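Local coordinates for protein 1H-3-hydroxy-4-oxoquinoline 2,4-dioxygenase (Pseudomonas putida, PDB 3IBT) that catalyses cofactor-independent cleavage of the heterocyclic ring of 3-hydroxy-1H-quinolin-4-one by dioxygen, giving N-formylanthranilate and carbon monoxide in oxoquinoline degradation, at residues L4-T9 against L77-D82; H34-N39 against F245-N250; G66-Q71 against G175-R180; H96-N101 against I119-Q124. All coordinates share one frame; numbering follows the deposited sequence.

In the fold
The four contacts illustrate how chemistry varies with place in an alpha/beta-hydrolase fold. Contact 4 is fully buried and aromatic, with Asp120 of the probable catalytic pair in its second segment. Contact 2, partly buried, joins a loop to the short helix 246-249 with leucines, a water between them and one weak amide bond; its Pro246 packs on Ile119 and Asp120 of contact 4. Contact 1, partly buried and apolar, lies at an outermost strand, 5-6, whereas contact 3, at the surface, is the one carried by a cation. Contacts 1 and 3 both use helix 70-83, at its later turns and its start respectively, and the start also touches Val100 and Trp99 of contact 4.

Contact 1: residues L4-T9 against L77-D82; sequences LNVNGT and LLAFID
Val6 is the bump in the middle of this contact, and Ala79 with Phe80 forms the hollow it enters. The CB atoms of Val6 and Ala79 meet at 3.7 Å, the small alanine letting the strand come close to the helix. The valine branches divide the rest: CG1 approaches the Phe80 ring obliquely, while CG2 lies at the ring's edge, 4.0 Å from CD1 of Phe80. Leu4 supplies a second bump. Its CD2 rests over one face of the Phe80 ring, 4.2 Å from the centroid, as a CH-pi contact offset toward the rim. Beyond Val6 the chain reverses in a type II' turn ending at Thr9, whose O accepts from both Val6 N and Asn5 ND2. The contact thus lays the edge strand 5-6 against helix 70-83; Tyr13 of strand 9-16 meets the Phe80 ring edge-to-face, and Phe25 of strand 23-27 also touches Phe80.

Contact 2: residues H34-N39 against F245-N250; sequences HRLFKN and FPSLEN
Leu36 and Leu248 cross at about a right angle, their CD1 methyls meeting at 3.6 Å. The crossing shows how a loop and a short helix can share one apolar centre while polar groups meet near it. Leu36 has CG anti to its backbone N (chi1 -176°), which sets CG beside Ser247, 3.7 Å from OG. Separately, CD1 of Leu36 reaches Phe245, 4.1 Å from CD2 at an oblique approach to that ring. The other methyl of Leu248, CD2, lies against the Leu36 carbonyl, 3.5 Å from O.

The polar links are few. A water donates to Leu36 O at 3.0 Å and accepts weakly from Asn39 N; its link to Ser247 O is doubtfully short. Asn39 starts toward the helix, and its ND2 makes a weak bond to Leu248 O at 3.4 Å; the same ND2 has a stronger partner in Asp161.

Leu36 also borders Gln32 and Thr94, probable substrate-binding residues. The loop runs from strand 23-27 toward helix 40-44, while helix 246-249 follows the probable catalytic His244. Helix 160-169 covers the apolar centre, its His165 touching both leucines and meeting Phe245 edge-to-face, and its Val162 packing on Phe245 and Leu248.

Contact 3: residues G66-Q71 against G175-R180; sequences GDFDSQ and GEMWQR
Gly66 and Asp67 lie over one face of the Arg180 guanidinium, and Phe68 receives the same side chain on its ring: an arginine shared between a backbone and an aromatic. Gly66 contributes its carbonyl, with O 4.1 Å from NH1 of Arg180. Asp67 follows, its CA over the centre of the guanidinium and its CB close by. The carboxylate does not pair with this arginine: OD2 is 4.5 Å from NE of Arg180 and well out of the guanidinium plane, so only general attraction between the charges is likely. Its salt bridge goes to Arg183 instead.

Phe68 supplies the aromatic surface. Arg180 CD stands over the ring face, 4.1 Å from the centroid and 5° off the normal, and NE lies over the ring centre. Bends at chi2 and chi3 bring CD and NE over the ring; the guanidinium plane stands 74° from it, an off-centre cation-pi contact with CZ 4.1 Å from the centroid. Met177, present as selenomethionine, adds an oblique Met-aromatic contact, SE being 4.1 Å from CZ of Phe68.

Phe68 also touches Trp30, a probable substrate-binding residue, and Met177 touches Cys31, so helix 175-192, among the helices inserted between strands 115-119 and 207-212, is joined to the loops that carry Trp30 and Cys31.

Contact 4: residues H96-N101 against I119-Q124; sequences HGCWVN and IDWLLQ
His96 and Trp121 bring the two backbones nearest, CA to CA 6.3 Å, where the chain enters helix 97-107 on one side and has just left strand 115-119 on the other. Trp121 is the centre of the contact. Cys98 covers one face of its indole: CB lies over the six-membered ring as a CH-pi contact, and SG over the five-membered ring, 4.1 Å from that centroid. Trp99 takes the edge. Its five-membered ring presents a face to the edge of Trp121, the planes 89° apart and the centroids of the five-membered rings 4.9 Å apart. The two NE1 atoms, both donors, are neighbours without a bond; Trp99 NE1 turns instead to His96 ND1 in a weak bond of 3.4 Å. The His96 ring meets Trp121 obliquely and completes the aromatic cluster. Just before Trp121, Asp120 accepts from Ser213 N and Gln214 N through OD1, and weakly from His244 ND1 through OD2. Ser93 to Gly97 is consistent with the nucleophile-elbow pattern of alpha/beta hydrolases, with Ser95, a probable substrate-binding residue, at the nucleophile position, and the Asp120-His244 pair with a catalytic dyad in which the aspartate raises the histidine's basicity.

Contact 1: residues L4-T9 against L77-D82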
loop_
_atom_site.group_PDB
_atom_site.type_symbol
_atom_site.label_atom_id
_atom_site.label_comp_id
_atom_site.label_asym_id
_atom_site.label_seq_id
_atom_site.Cartn_x
_atom_site.Cartn_y
_atom_site.Cartn_z
ATOM N N LEU A 4 11.105 -16.819 0.223
ATOM C CA LEU A 4 10.191 -17.860 -0.270
ATOM C C LEU A 4 9.505 -17.365 -1.546
ATOM O O LEU A 4 9.178 -16.168 -1.666
ATOM C CB LEU A 4 9.135 -18.217 0.791
ATOM C CG LEU A 4 7.941 -19.144 0.469
ATOM C CD1 LEU A 4 8.161 -20.578 1.061
ATOM C CD2 LEU A 4 6.640 -18.520 1.076
ATOM N N ASN A 5 9.298 -18.285 -2.497
ATOM C CA ASN A 5 8.642 -17.971 -3.780
ATOM C C ASN A 5 7.243 -18.594 -3.889
ATOM O O ASN A 5 6.961 -19.667 -3.310
ATOM C CB ASN A 5 9.481 -18.445 -4.970
ATOM C CG ASN A 5 9.060 -19.802 -5.452
ATOM O OD1 ASN A 5 9.281 -20.804 -4.768
ATOM N ND2 ASN A 5 8.401 -19.843 -6.609
ATOM N N VAL A 6 6.387 -17.934 -4.671
ATOM C CA VAL A 6 4.979 -18.282 -4.703
ATOM C C VAL A 6 4.500 -18.224 -6.144
ATOM O O VAL A 6 5.097 -17.521 -6.983
ATOM C CB VAL A 6 4.120 -17.326 -3.782
ATOM C CG1 VAL A 6 4.304 -17.683 -2.313
ATOM C CG2 VAL A 6 4.474 -15.865 -4.009
ATOM N N ASN A 7 3.436 -18.974 -6.429
ATOM C CA ASN A 7 2.738 -18.855 -7.692
ATOM C C ASN A 7 3.733 -18.794 -8.860
ATOM O O ASN A 7 4.623 -19.647 -8.969
ATOM C CB ASN A 7 1.860 -17.607 -7.652
ATOM C CG ASN A 7 0.526 -17.846 -8.287
ATOM O OD1 ASN A 7 0.535 -18.000 -9.625
ATOM N ND2 ASN A 7 -0.597 -17.984 -7.381
ATOM N N GLY A 8 3.615 -17.764 -9.700
ATOM C CA GLY A 8 4.450 -17.662 -10.906
ATOM C C GLY A 8 5.927 -17.385 -10.649
ATOM O O GLY A 8 6.794 -17.810 -11.428
ATOM N N THR A 9 6.215 -16.655 -9.566
ATOM C CA THR A 9 7.596 -16.231 -9.296
ATOM C C THR A 9 7.982 -16.142 -7.829
ATOM O O THR A 9 7.451 -16.861 -6.951
ATOM C CB THR A 9 7.922 -14.839 -9.929
ATOM O OG1 THR A 9 6.910 -13.853 -9.491
ATOM C CG2 THR A 9 8.056 -14.968 -11.519
ATOM N N LEU A 77 0.287 -13.151 -2.454
ATOM C CA LEU A 77 0.198 -13.095 -1.023
ATOM C C LEU A 77 -0.591 -14.264 -0.418
ATOM O O LEU A 77 -0.313 -14.665 0.716
ATOM C CB LEU A 77 -0.425 -11.760 -0.601
ATOM C CG LEU A 77 0.086 -11.046 0.649
ATOM C CD1 LEU A 77 -0.967 -10.051 0.993
ATOM C CD2 LEU A 77 0.340 -11.943 1.854
ATOM N N LEU A 78 -1.586 -14.781 -1.140
ATOM C CA LEU A 78 -2.380 -15.908 -0.638
ATOM C C LEU A 78 -1.577 -17.238 -0.640
ATOM O O LEU A 78 -1.718 -18.114 0.238
ATOM C CB LEU A 78 -3.659 -16.047 -1.451
ATOM C CG LEU A 78 -4.755 -15.001 -1.254
ATOM C CD1 LEU A 78 -5.840 -15.280 -2.266
ATOM C CD2 LEU A 78 -5.345 -15.034 0.126
ATOM N N ALA A 79 -0.711 -17.357 -1.638
ATOM C CA ALA A 79 0.222 -18.441 -1.729
ATOM C C ALA A 79 1.381 -18.215 -0.720
ATOM O O ALA A 79 2.253 -19.101 -0.543
ATOM C CB ALA A 79 0.726 -18.525 -3.149
ATOM N N PHE A 80 1.386 -17.041 -0.063
ATOM C CA PHE A 80 2.397 -16.710 0.954
ATOM C C PHE A 80 1.982 -17.257 2.304
ATOM O O PHE A 80 2.562 -18.240 2.769
ATOM C CB PHE A 80 2.634 -15.203 1.038
ATOM C CG PHE A 80 4.072 -14.839 1.007
ATOM C CD1 PHE A 80 4.822 -15.059 -0.157
ATOM C CD2 PHE A 80 4.697 -14.312 2.138
ATOM C CE1 PHE A 80 6.165 -14.743 -0.212
ATOM C CE2 PHE A 80 6.042 -13.982 2.100
ATOM C CZ PHE A 80 6.782 -14.202 0.914
ATOM N N ILE A 81 0.966 -16.630 2.906
ATOM C CA ILE A 81 0.295 -17.098 4.136
ATOM C C ILE A 81 0.202 -18.645 4.295
ATOM O O ILE A 81 0.450 -19.193 5.390
ATOM C CB ILE A 81 -1.143 -16.446 4.305
ATOM C CG1 ILE A 81 -2.200 -17.097 3.383
ATOM C CG2 ILE A 81 -1.125 -14.869 4.126
ATOM C CD1 ILE A 81 -2.890 -18.385 3.940
ATOM N N ASP A 82 -0.175 -19.311 3.197
ATOM C CA ASP A 82 -0.303 -20.758 3.112
ATOM C C ASP A 82 1.079 -21.412 3.156
ATOM O O ASP A 82 1.330 -22.251 4.014
ATOM C CB ASP A 82 -1.097 -21.126 1.834
ATOM C CG ASP A 82 -0.900 -22.603 1.361
ATOM O OD1 ASP A 82 0.190 -23.243 1.567
ATOM O OD2 ASP A 82 -1.881 -23.130 0.732
#

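Contact 2: residues H34-N39 against F245-N250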
loop_
_atom_site.group_PDB
_atom_site.type_symbol
_atom_site.label_atom_id
_atom_site.label_comp_id
_atom_site.label_asym_id
_atom_site.label_seq_id
_atom_site.Cartn_x
_atom_site.Cartn_y
_atom_site.Cartn_z
ATOM N N HIS A 34 10.197 -2.958 0.504
ATOM C CA HIS A 34 10.154 -3.146 1.938
ATOM C C HIS A 34 10.888 -1.965 2.615
ATOM O O HIS A 34 10.629 -1.632 3.785
ATOM C CB HIS A 34 10.771 -4.496 2.312
ATOM C CG HIS A 34 12.259 -4.551 2.151
ATOM N ND1 HIS A 34 12.898 -4.191 0.986
ATOM C CD2 HIS A 34 13.236 -4.921 3.010
ATOM C CE1 HIS A 34 14.203 -4.338 1.126
ATOM N NE2 HIS A 34 14.436 -4.778 2.349
ATOM N N ARG A 35 11.773 -1.307 1.866
ATOM C CA ARG A 35 12.450 -0.096 2.352
ATOM C C ARG A 35 11.457 1.074 2.596
ATOM O O ARG A 35 11.756 2.062 3.247
ATOM C CB ARG A 35 13.591 0.289 1.393
ATOM C CG ARG A 35 14.628 -0.819 1.230
ATOM C CD ARG A 35 15.635 -0.594 0.069
ATOM N NE ARG A 35 14.995 -0.601 -1.257
ATOM C CZ ARG A 35 15.513 -0.084 -2.379
ATOM N NH1 ARG A 35 16.692 0.517 -2.350
ATOM N NH2 ARG A 35 14.842 -0.145 -3.530
ATOM N N LEU A 36 10.256 0.982 2.067
ATOM C CA LEU A 36 9.272 1.980 2.446
ATOM C C LEU A 36 9.058 1.882 3.961
ATOM O O LEU A 36 8.722 2.863 4.617
ATOM C CB LEU A 36 7.958 1.789 1.692
ATOM C CG LEU A 36 6.848 2.844 1.940
ATOM C CD1 LEU A 36 7.299 4.268 1.561
ATOM C CD2 LEU A 36 5.556 2.518 1.212
ATOM N N PHE A 37 9.272 0.703 4.521
ATOM C CA PHE A 37 8.903 0.483 5.892
ATOM C C PHE A 37 10.085 0.589 6.823
ATOM O O PHE A 37 9.999 0.182 7.965
ATOM C CB PHE A 37 8.187 -0.866 6.070
ATOM C CG PHE A 37 6.897 -0.974 5.293
ATOM C CD1 PHE A 37 6.823 -1.779 4.143
ATOM C CD2 PHE A 37 5.766 -0.258 5.682
ATOM C CE1 PHE A 37 5.647 -1.891 3.396
ATOM C CE2 PHE A 37 4.574 -0.338 4.929
ATOM C CZ PHE A 37 4.517 -1.166 3.788
ATOM N N LYS A 38 11.169 1.181 6.349
ATOM C CA LYS A 38 12.426 1.012 7.033
ATOM C C LYS A 38 12.364 1.617 8.411
ATOM O O LYS A 38 12.996 1.074 9.347
ATOM C CB LYS A 38 13.608 1.579 6.234
ATOM C CG LYS A 38 13.634 3.096 6.099
ATOM C CD LYS A 38 14.921 3.513 5.398
ATOM C CE LYS A 38 15.252 4.974 5.717
ATOM N NZ LYS A 38 15.811 5.785 4.575
ATOM N N ASN A 39 11.592 2.718 8.534
ATOM C CA ASN A 39 11.465 3.438 9.817
ATOM C C ASN A 39 10.403 2.817 10.676
ATOM O O ASN A 39 10.590 2.688 11.867
ATOM C CB ASN A 39 11.188 4.928 9.647
ATOM C CG ASN A 39 12.344 5.676 9.002
ATOM O OD1 ASN A 39 13.520 5.255 9.074
ATOM N ND2 ASN A 39 12.014 6.806 8.346
ATOM N N PHE A 245 3.873 9.587 2.111
ATOM C CA PHE A 245 4.364 8.346 2.776
ATOM C C PHE A 245 4.490 8.574 4.260
ATOM O O PHE A 245 5.583 8.814 4.799
ATOM C CB PHE A 245 5.685 7.946 2.220
ATOM C CG PHE A 245 5.835 8.315 0.802
ATOM C CD1 PHE A 245 6.346 9.560 0.454
ATOM C CD2 PHE A 245 5.441 7.428 -0.206
ATOM C CE1 PHE A 245 6.495 9.934 -0.898
ATOM C CE2 PHE A 245 5.586 7.767 -1.554
ATOM C CZ PHE A 245 6.115 9.039 -1.909
ATOM N N PRO A 246 3.345 8.544 4.949
ATOM C CA PRO A 246 3.413 8.742 6.389
ATOM C C PRO A 246 4.316 7.708 7.115
ATOM O O PRO A 246 4.812 7.955 8.216
ATOM C CB PRO A 246 1.947 8.622 6.829
ATOM C CG PRO A 246 1.196 8.056 5.687
ATOM C CD PRO A 246 1.961 8.355 4.452
ATOM N N SER A 247 4.540 6.559 6.509
ATOM C CA SER A 247 5.399 5.564 7.129
ATOM C C SER A 247 6.857 6.011 7.123
ATOM O O SER A 247 7.641 5.517 7.901
ATOM C CB SER A 247 5.267 4.268 6.378
ATOM O OG SER A 247 5.501 4.535 4.992
ATOM N N LEU A 248 7.202 6.947 6.239
ATOM C CA LEU A 248 8.557 7.449 6.150
ATOM C C LEU A 248 8.632 8.751 6.872
ATOM O O LEU A 248 9.499 8.936 7.703
ATOM C CB LEU A 248 8.939 7.689 4.696
ATOM C CG LEU A 248 9.321 6.495 3.838
ATOM C CD1 LEU A 248 9.581 6.984 2.404
ATOM C CD2 LEU A 248 10.540 5.789 4.407
ATOM N N GLU A 249 7.714 9.662 6.542
ATOM C CA GLU A 249 7.671 10.985 7.168
ATOM C C GLU A 249 7.352 10.968 8.704
ATOM O O GLU A 249 7.898 11.769 9.491
ATOM C CB GLU A 249 6.691 11.891 6.428
ATOM C CG GLU A 249 6.867 13.343 6.816
ATOM C CD GLU A 249 5.819 14.270 6.163
ATOM O OE1 GLU A 249 4.751 13.745 5.710
ATOM O OE2 GLU A 249 6.080 15.522 6.098
ATOM N N ASN A 250 6.455 10.093 9.124
ATOM C CA ASN A 250 6.052 10.116 10.496
ATOM C C ASN A 250 5.937 8.743 11.105
ATOM O O ASN A 250 4.855 8.355 11.550
ATOM C CB ASN A 250 4.759 10.888 10.663
ATOM C CG ASN A 250 4.972 12.409 10.648
ATOM O OD1 ASN A 250 5.818 12.964 11.367
ATOM N ND2 ASN A 250 4.192 13.095 9.810
HETATM O O HOH W 1 8.995 3.492 7.494
#

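Contact 3: residues G66-Q71 against G175-R180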
loop_
_atom_site.group_PDB
_atom_site.type_symbol
_atom_site.label_atom_id
_atom_site.label_comp_id
_atom_site.label_asym_id
_atom_site.label_seq_id
_atom_site.Cartn_x
_atom_site.Cartn_y
_atom_site.Cartn_z
ATOM N N GLY A 66 5.737 -12.571 -17.046
ATOM C CA GLY A 66 4.606 -11.942 -17.704
ATOM C C GLY A 66 4.225 -10.680 -16.977
ATOM O O GLY A 66 4.578 -10.482 -15.807
ATOM N N ASP A 67 3.530 -9.800 -17.678
ATOM C CA ASP A 67 2.887 -8.720 -16.978
ATOM C C ASP A 67 1.786 -9.434 -16.190
ATOM O O ASP A 67 1.612 -10.668 -16.350
ATOM C CB ASP A 67 2.362 -7.647 -17.947
ATOM C CG ASP A 67 0.889 -7.789 -18.227
ATOM O OD1 ASP A 67 0.520 -8.616 -19.086
ATOM O OD2 ASP A 67 0.106 -7.076 -17.567
ATOM N N PHE A 68 1.065 -8.690 -15.347
ATOM C CA PHE A 68 0.114 -9.300 -14.410
ATOM C C PHE A 68 -0.955 -8.321 -13.929
ATOM O O PHE A 68 -0.835 -7.105 -14.122
ATOM C CB PHE A 68 0.868 -9.929 -13.212
ATOM C CG PHE A 68 1.922 -9.024 -12.623
ATOM C CD1 PHE A 68 1.577 -8.026 -11.700
ATOM C CD2 PHE A 68 3.255 -9.138 -13.015
ATOM C CE1 PHE A 68 2.560 -7.163 -11.156
ATOM C CE2 PHE A 68 4.239 -8.287 -12.487
ATOM C CZ PHE A 68 3.886 -7.286 -11.562
ATOM N N ASP A 69 -2.005 -8.875 -13.324
ATOM C CA ASP A 69 -3.078 -8.096 -12.700
ATOM C C ASP A 69 -2.676 -7.752 -11.261
ATOM O O ASP A 69 -1.848 -8.453 -10.623
ATOM C CB ASP A 69 -4.396 -8.909 -12.602
ATOM C CG ASP A 69 -5.304 -8.836 -13.869
ATOM O OD1 ASP A 69 -5.542 -7.746 -14.457
ATOM O OD2 ASP A 69 -5.863 -9.899 -14.239
ATOM N N SER A 70 -3.312 -6.691 -10.770
ATOM C CA SER A 70 -3.448 -6.376 -9.350
ATOM C C SER A 70 -4.097 -7.546 -8.591
ATOM O O SER A 70 -3.965 -7.660 -7.351
ATOM C CB SER A 70 -4.288 -5.087 -9.164
ATOM O OG SER A 70 -5.048 -5.101 -7.968
ATOM N N GLN A 71 -4.807 -8.394 -9.341
ATOM C CA GLN A 71 -5.439 -9.611 -8.788
ATOM C C GLN A 71 -4.508 -10.812 -8.616
ATOM O O GLN A 71 -4.736 -11.635 -7.723
ATOM C CB GLN A 71 -6.694 -10.004 -9.575
ATOM C CG GLN A 71 -7.937 -9.368 -9.008
ATOM C CD GLN A 71 -8.982 -9.148 -10.042
ATOM O OE1 GLN A 71 -8.729 -9.272 -11.251
ATOM N NE2 GLN A 71 -10.187 -8.824 -9.587
ATOM N N GLY A 175 10.948 1.413 -16.291
ATOM C CA GLY A 175 9.817 2.043 -16.982
ATOM C C GLY A 175 8.652 1.103 -17.237
ATOM O O GLY A 175 7.489 1.494 -17.086
ATOM N N GLU A 176 8.968 -0.140 -17.615
ATOM C CA GLU A 176 7.952 -1.191 -17.777
ATOM C C GLU A 176 7.166 -1.521 -16.469
ATOM O O GLU A 176 6.027 -2.020 -16.493
ATOM C CB GLU A 176 8.582 -2.434 -18.407
ATOM C CG GLU A 176 8.939 -2.240 -19.885
ATOM C CD GLU A 176 9.077 -3.668 -20.585
ATOM O OE1 GLU A 176 9.053 -4.787 -19.865
ATOM O OE2 GLU A 176 9.356 -3.624 -21.878
HETATM N N MSE A 177 7.754 -1.226 -15.323
HETATM C CA MSE A 177 6.986 -1.380 -14.126
HETATM C C MSE A 177 6.188 -0.095 -13.863
HETATM O O MSE A 177 5.002 -0.152 -13.549
HETATM C CB MSE A 177 7.877 -1.751 -12.962
HETATM C CG MSE A 177 7.106 -2.215 -11.735
HETATM SE SE MSE A 177 6.162 -3.928 -11.958
HETATM C CE MSE A 177 7.802 -5.094 -12.196
ATOM N N TRP A 178 6.823 1.063 -14.009
ATOM C CA TRP A 178 6.109 2.306 -13.800
ATOM C C TRP A 178 4.771 2.304 -14.587
ATOM O O TRP A 178 3.720 2.819 -14.135
ATOM C CB TRP A 178 6.976 3.533 -14.160
ATOM C CG TRP A 178 6.218 4.786 -13.815
ATOM C CD1 TRP A 178 5.608 5.629 -14.682
ATOM C CD2 TRP A 178 5.904 5.270 -12.495
ATOM N NE1 TRP A 178 4.969 6.636 -13.994
ATOM C CE2 TRP A 178 5.130 6.433 -12.651
ATOM C CE3 TRP A 178 6.221 4.845 -11.204
ATOM C CZ2 TRP A 178 4.656 7.179 -11.556
ATOM C CZ3 TRP A 178 5.737 5.575 -10.115
ATOM C CH2 TRP A 178 4.973 6.729 -10.302
ATOM N N GLN A 179 4.835 1.695 -15.765
ATOM C CA GLN A 179 3.733 1.683 -16.695
ATOM C C GLN A 179 2.709 0.663 -16.288
ATOM O O GLN A 179 1.536 0.990 -16.203
ATOM C CB GLN A 179 4.242 1.403 -18.098
ATOM C CG GLN A 179 5.019 2.575 -18.686
ATOM C CD GLN A 179 5.778 2.205 -19.954
ATOM O OE1 GLN A 179 5.569 1.134 -20.537
ATOM N NE2 GLN A 179 6.662 3.099 -20.393
ATOM N N ARG A 180 3.137 -0.571 -16.024
ATOM C CA ARG A 180 2.193 -1.577 -15.549
ATOM C C ARG A 180 1.353 -0.983 -14.400
ATOM O O ARG A 180 0.130 -1.157 -14.342
ATOM C CB ARG A 180 2.893 -2.882 -15.132
ATOM C CG ARG A 180 1.923 -3.875 -14.454
ATOM C CD ARG A 180 1.993 -5.316 -14.931
ATOM N NE ARG A 180 3.256 -5.938 -14.547
ATOM C CZ ARG A 180 4.318 -6.031 -15.342
ATOM N NH1 ARG A 180 5.430 -6.595 -14.890
ATOM N NH2 ARG A 180 4.270 -5.557 -16.582
#

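Contact 4: residues H96-N101 against I119-Q124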
loop_
_atom_site.group_PDB
_atom_site.type_symbol
_atom_site.label_atom_id
_atom_site.label_comp_id
_atom_site.label_asym_id
_atom_site.label_seq_id
_atom_site.Cartn_x
_atom_site.Cartn_y
_atom_site.Cartn_z
ATOM N N HIS A 96 -1.635 2.170 -3.567
ATOM C CA HIS A 96 -2.418 1.278 -4.428
ATOM C C HIS A 96 -2.199 -0.195 -4.108
ATOM O O HIS A 96 -2.845 -1.077 -4.702
ATOM C CB HIS A 96 -2.316 1.660 -5.901
ATOM C CG HIS A 96 -2.615 3.101 -6.123
ATOM N ND1 HIS A 96 -3.899 3.615 -6.039
ATOM C CD2 HIS A 96 -1.801 4.164 -6.328
ATOM C CE1 HIS A 96 -3.867 4.924 -6.235
ATOM N NE2 HIS A 96 -2.608 5.285 -6.419
ATOM N N GLY A 97 -1.324 -0.439 -3.126
ATOM C CA GLY A 97 -1.222 -1.747 -2.478
ATOM C C GLY A 97 -2.547 -2.099 -1.811
ATOM O O GLY A 97 -2.863 -3.261 -1.628
ATOM N N CYS A 98 -3.341 -1.098 -1.468
ATOM C CA CYS A 98 -4.601 -1.325 -0.810
ATOM C C CYS A 98 -5.630 -2.121 -1.608
ATOM O O CYS A 98 -6.294 -3.015 -1.041
ATOM C CB CYS A 98 -5.172 0.016 -0.413
ATOM S SG CYS A 98 -3.940 0.970 0.572
ATOM N N TRP A 99 -5.787 -1.795 -2.899
ATOM C CA TRP A 99 -6.538 -2.649 -3.816
ATOM C C TRP A 99 -6.213 -4.147 -3.551
ATOM O O TRP A 99 -7.134 -4.965 -3.478
ATOM C CB TRP A 99 -6.223 -2.339 -5.297
ATOM C CG TRP A 99 -6.501 -0.980 -5.731
ATOM C CD1 TRP A 99 -5.589 0.022 -5.943
ATOM C CD2 TRP A 99 -7.793 -0.432 -6.019
ATOM N NE1 TRP A 99 -6.246 1.169 -6.320
ATOM C CE2 TRP A 99 -7.597 0.927 -6.365
ATOM C CE3 TRP A 99 -9.104 -0.944 -5.969
ATOM C CZ2 TRP A 99 -8.658 1.779 -6.688
ATOM C CZ3 TRP A 99 -10.175 -0.083 -6.293
ATOM C CH2 TRP A 99 -9.939 1.262 -6.648
ATOM N N VAL A 100 -4.928 -4.504 -3.421
ATOM C CA VAL A 100 -4.537 -5.892 -3.059
ATOM C C VAL A 100 -5.041 -6.314 -1.646
ATOM O O VAL A 100 -5.661 -7.354 -1.468
ATOM C CB VAL A 100 -2.978 -6.081 -3.161
ATOM C CG1 VAL A 100 -2.551 -7.487 -2.794
ATOM C CG2 VAL A 100 -2.456 -5.661 -4.555
ATOM N N ASN A 101 -4.760 -5.477 -0.655
ATOM C CA ASN A 101 -5.264 -5.635 0.699
ATOM C C ASN A 101 -6.770 -5.984 0.748
ATOM O O ASN A 101 -7.162 -7.037 1.291
ATOM C CB ASN A 101 -4.987 -4.340 1.463
ATOM C CG ASN A 101 -5.238 -4.460 2.947
ATOM O OD1 ASN A 101 -5.952 -5.366 3.409
ATOM N ND2 ASN A 101 -4.660 -3.533 3.719
ATOM N N ILE A 119 -2.987 2.919 4.005
ATOM C CA ILE A 119 -2.271 4.143 4.268
ATOM C C ILE A 119 -2.234 4.966 2.984
ATOM O O ILE A 119 -1.755 4.503 1.955
ATOM C CB ILE A 119 -0.850 3.859 4.768
ATOM C CG1 ILE A 119 -0.912 3.065 6.070
ATOM C CG2 ILE A 119 -0.081 5.139 4.961
ATOM C CD1 ILE A 119 0.414 2.706 6.634
ATOM N N ASP A 120 -2.758 6.179 3.029
ATOM C CA ASP A 120 -2.568 7.092 1.936
ATOM C C ASP A 120 -2.987 6.534 0.602
ATOM O O ASP A 120 -2.242 6.610 -0.379
ATOM C CB ASP A 120 -1.152 7.656 1.869
ATOM C CG ASP A 120 -1.182 9.176 1.710
ATOM O OD1 ASP A 120 -0.812 9.865 2.685
ATOM O OD2 ASP A 120 -1.661 9.698 0.652
ATOM N N TRP A 121 -4.203 5.992 0.602
ATOM C CA TRP A 121 -4.934 5.533 -0.560
ATOM C C TRP A 121 -5.924 6.630 -0.929
ATOM O O TRP A 121 -6.765 7.017 -0.087
ATOM C CB TRP A 121 -5.779 4.387 -0.090
ATOM C CG TRP A 121 -6.260 3.506 -1.150
ATOM C CD1 TRP A 121 -5.831 3.454 -2.428
ATOM C CD2 TRP A 121 -7.230 2.482 -1.004
ATOM N NE1 TRP A 121 -6.486 2.480 -3.092
ATOM C CE2 TRP A 121 -7.341 1.848 -2.238
ATOM C CE3 TRP A 121 -8.026 2.042 0.065
ATOM C CZ2 TRP A 121 -8.213 0.774 -2.461
ATOM C CZ3 TRP A 121 -8.895 0.956 -0.143
ATOM C CH2 TRP A 121 -8.971 0.333 -1.404
ATOM N N LEU A 122 -5.843 7.111 -2.176
ATOM C CA LEU A 122 -6.678 8.206 -2.644
ATOM C C LEU A 122 -8.116 7.738 -2.838
ATOM O O LEU A 122 -8.451 7.033 -3.801
ATOM C CB LEU A 122 -6.084 8.799 -3.925
ATOM C CG LEU A 122 -6.801 9.938 -4.647
ATOM C CD1 LEU A 122 -6.745 11.268 -3.892
ATOM C CD2 LEU A 122 -6.207 10.065 -6.034
ATOM N N LEU A 123 -8.963 8.131 -1.896
ATOM C CA LEU A 123 -10.277 7.536 -1.806
ATOM C C LEU A 123 -11.188 7.926 -2.964
ATOM O O LEU A 123 -12.195 7.239 -3.237
ATOM C CB LEU A 123 -10.925 7.874 -0.484
ATOM C CG LEU A 123 -10.154 7.309 0.682
ATOM C CD1 LEU A 123 -10.775 7.836 1.951
ATOM C CD2 LEU A 123 -10.100 5.796 0.717
ATOM N N GLN A 124 -10.816 8.975 -3.696
ATOM C CA GLN A 124 -11.665 9.436 -4.745
ATOM C C GLN A 124 -10.804 10.031 -5.864
ATOM O O GLN A 124 -9.995 10.926 -5.603
ATOM C CB GLN A 124 -12.542 10.473 -4.108
ATOM C CG GLN A 124 -13.801 10.694 -4.834
ATOM C CD GLN A 124 -14.967 10.788 -3.873
ATOM O OE1 GLN A 124 -15.413 9.747 -3.338
ATOM N NE2 GLN A 124 -15.485 12.024 -3.652
#